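Local coordinates for peptide ABC transporter, peptide-binding protein (Thermus thermophilus, PDB 2D5W) that binds oligopeptides, accommodating a pentapeptide, and probably delivers them to an ABC transporter for uptake, at residues K180-L185 with P492-N497. Residues are numbered along the deposited sequence; the frame is centred on the assembly and turned at random.
Sequences KDAEKL and PTKENN
Ala182, in the first turn of helix 182-194, packs against Lys494 of a short 3-10 turn and shows how a small residue can bring a helix start close to a loop. Its CB lies 3.5 Å from Lys494 O and 3.6 Å from Lys494 CG, which stands anti to its own backbone N (chi1 177°), making this buried methyl the tight part of the contact. Beside it, the Asn497 amide is held by two acceptors: ND2 donates to Pro178 O and to a water 2.8 Å from ND2, which in turn donates to Ala182 O at 2.7 Å. No direct hydrogen bond joins the two segments, and this water supplies one polar link. Leu185 backs the inner side, its CD2 4.3 Å from Asn497 ND2.

The outer side is more exposed, and its ionic pairing is loose. The Lys494 chain passes Glu183 at a slant, with a short approach of 3.0 Å between OE2 of Glu183 and CD of Lys494. The salt bridge from Lys494 NZ to Glu183 OE2 is long, at 3.8 Å, while Glu183 OE1 pairs weakly with Lys184 NZ. An alanine in place of Lys494 would probably leave Glu183 OE2 without this cation and open a gap beside the Ala182 methyl. Centred about 23 Å from the centre of the chain, this is peripheral helix-to-loop packing in a family 5 solute-binding protein, edged by a surface salt-bridge network.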
loop_
_atom_site.group_PDB
_atom_site.type_symbol
_atom_site.label_atom_id
_atom_site.label_comp_id
_atom_site.label_asym_id
_atom_site.label_seq_id
_atom_site.Cartn_x
_atom_site.Cartn_y
_atom_site.Cartn_z
ATOM N N LYS A 180 7.914 22.650 18.016
ATOM C CA LYS A 180 9.053 22.375 18.884
ATOM C C LYS A 180 9.060 21.001 19.548
ATOM O O LYS A 180 10.125 20.472 19.864
ATOM C CB LYS A 180 9.147 23.450 19.970
ATOM C CG LYS A 180 9.319 24.865 19.439
ATOM C CD LYS A 180 10.617 25.016 18.665
ATOM C CE LYS A 180 10.798 26.442 18.176
ATOM N NZ LYS A 180 12.062 26.609 17.411
ATOM N N ASP A 181 7.883 20.422 19.765
ATOM C CA ASP A 181 7.795 19.120 20.422
ATOM C C ASP A 181 7.342 18.008 19.478
ATOM O O ASP A 181 6.688 17.057 19.903
ATOM C CB ASP A 181 6.825 19.211 21.603
ATOM C CG ASP A 181 7.186 20.323 22.571
ATOM O OD1 ASP A 181 6.277 21.086 22.963
ATOM O OD2 ASP A 181 8.374 20.428 22.945
ATOM N N ALA A 182 7.702 18.122 18.204
ATOM C CA ALA A 182 7.309 17.137 17.201
ATOM C C ALA A 182 7.637 15.694 17.576
ATOM O O ALA A 182 6.797 14.807 17.430
ATOM C CB ALA A 182 7.945 17.480 15.858
ATOM N N GLU A 183 8.853 15.455 18.054
ATOM C CA GLU A 183 9.263 14.104 18.425
ATOM C C GLU A 183 8.378 13.511 19.518
ATOM O O GLU A 183 7.905 12.376 19.404
ATOM C CB GLU A 183 10.721 14.114 18.888
ATOM C CG GLU A 183 11.713 14.474 17.794
ATOM C CD GLU A 183 12.756 15.475 18.260
ATOM O OE1 GLU A 183 13.356 15.257 19.334
ATOM O OE2 GLU A 183 12.979 16.477 17.548
ATOM N N LYS A 184 8.155 14.282 20.576
ATOM C CA LYS A 184 7.330 13.831 21.688
ATOM C C LYS A 184 5.877 13.644 21.274
ATOM O O LYS A 184 5.217 12.701 21.712
ATOM C CB LYS A 184 7.424 14.828 22.849
ATOM C CG LYS A 184 8.742 14.757 23.617
ATOM C CD LYS A 184 9.945 14.912 22.697
ATOM C CE LYS A 184 11.248 14.616 23.422
ATOM N NZ LYS A 184 12.414 14.651 22.494
ATOM N N LEU A 185 5.383 14.534 20.420
ATOM C CA LEU A 185 4.004 14.448 19.956
ATOM C C LEU A 185 3.807 13.189 19.111
ATOM O O LEU A 185 2.797 12.492 19.236
ATOM C CB LEU A 185 3.650 15.692 19.141
ATOM C CG LEU A 185 2.197 15.812 18.682
ATOM C CD1 LEU A 185 1.250 15.761 19.879
ATOM C CD2 LEU A 185 2.029 17.117 17.929
ATOM N N PRO A 492 7.516 13.294 4.590
ATOM C CA PRO A 492 7.582 13.126 6.045
ATOM C C PRO A 492 8.892 13.539 6.698
ATOM O O PRO A 492 9.943 12.968 6.421
ATOM C CB PRO A 492 7.272 11.641 6.236
ATOM C CG PRO A 492 7.846 11.019 4.999
ATOM C CD PRO A 492 7.460 11.989 3.903
ATOM N N THR A 493 8.812 14.546 7.561
ATOM C CA THR A 493 9.968 15.042 8.298
ATOM C C THR A 493 9.463 15.535 9.644
ATOM O O THR A 493 8.258 15.654 9.866
ATOM C CB THR A 493 10.652 16.243 7.602
ATOM O OG1 THR A 493 9.804 17.393 7.699
ATOM C CG2 THR A 493 10.931 15.938 6.138
ATOM N N LYS A 494 10.389 15.832 10.543
ATOM C CA LYS A 494 10.020 16.337 11.853
ATOM C C LYS A 494 9.212 17.624 11.684
ATOM O O LYS A 494 8.277 17.884 12.441
ATOM C CB LYS A 494 11.285 16.608 12.670
ATOM C CG LYS A 494 11.041 17.201 14.046
ATOM C CD LYS A 494 12.355 17.408 14.789
ATOM C CE LYS A 494 13.293 18.328 14.020
ATOM N NZ LYS A 494 14.598 18.502 14.718
ATOM N N GLU A 495 9.567 18.412 10.672
ATOM C CA GLU A 495 8.901 19.687 10.416
ATOM C C GLU A 495 7.424 19.606 10.045
ATOM O O GLU A 495 6.681 20.559 10.282
ATOM C CB GLU A 495 9.651 20.472 9.334
ATOM C CG GLU A 495 11.023 20.999 9.751
ATOM C CD GLU A 495 12.019 19.896 10.042
ATOM O OE1 GLU A 495 12.159 18.985 9.199
ATOM O OE2 GLU A 495 12.670 19.943 11.109
ATOM N N ASN A 496 6.983 18.499 9.450
ATOM C CA ASN A 496 5.566 18.380 9.112
ATOM C C ASN A 496 4.915 17.248 9.911
ATOM O O ASN A 496 3.885 16.697 9.517
ATOM C CB ASN A 496 5.376 18.174 7.601
ATOM C CG ASN A 496 5.538 16.734 7.175
ATOM O OD1 ASN A 496 6.265 15.965 7.801
ATOM N ND2 ASN A 496 4.873 16.366 6.086
ATOM N N ASN A 497 5.525 16.920 11.046
ATOM C CA ASN A 497 5.021 15.879 11.931
ATOM C C ASN A 497 4.975 14.498 11.290
ATOM O O ASN A 497 4.089 13.692 11.571
ATOM C CB ASN A 497 3.646 16.285 12.468
ATOM C CG ASN A 497 3.680 17.639 13.151
ATOM O OD1 ASN A 497 3.176 18.628 12.619
ATOM N ND2 ASN A 497 4.297 17.692 14.324
HETATM O O HOH W 1 5.161 15.177 15.299
#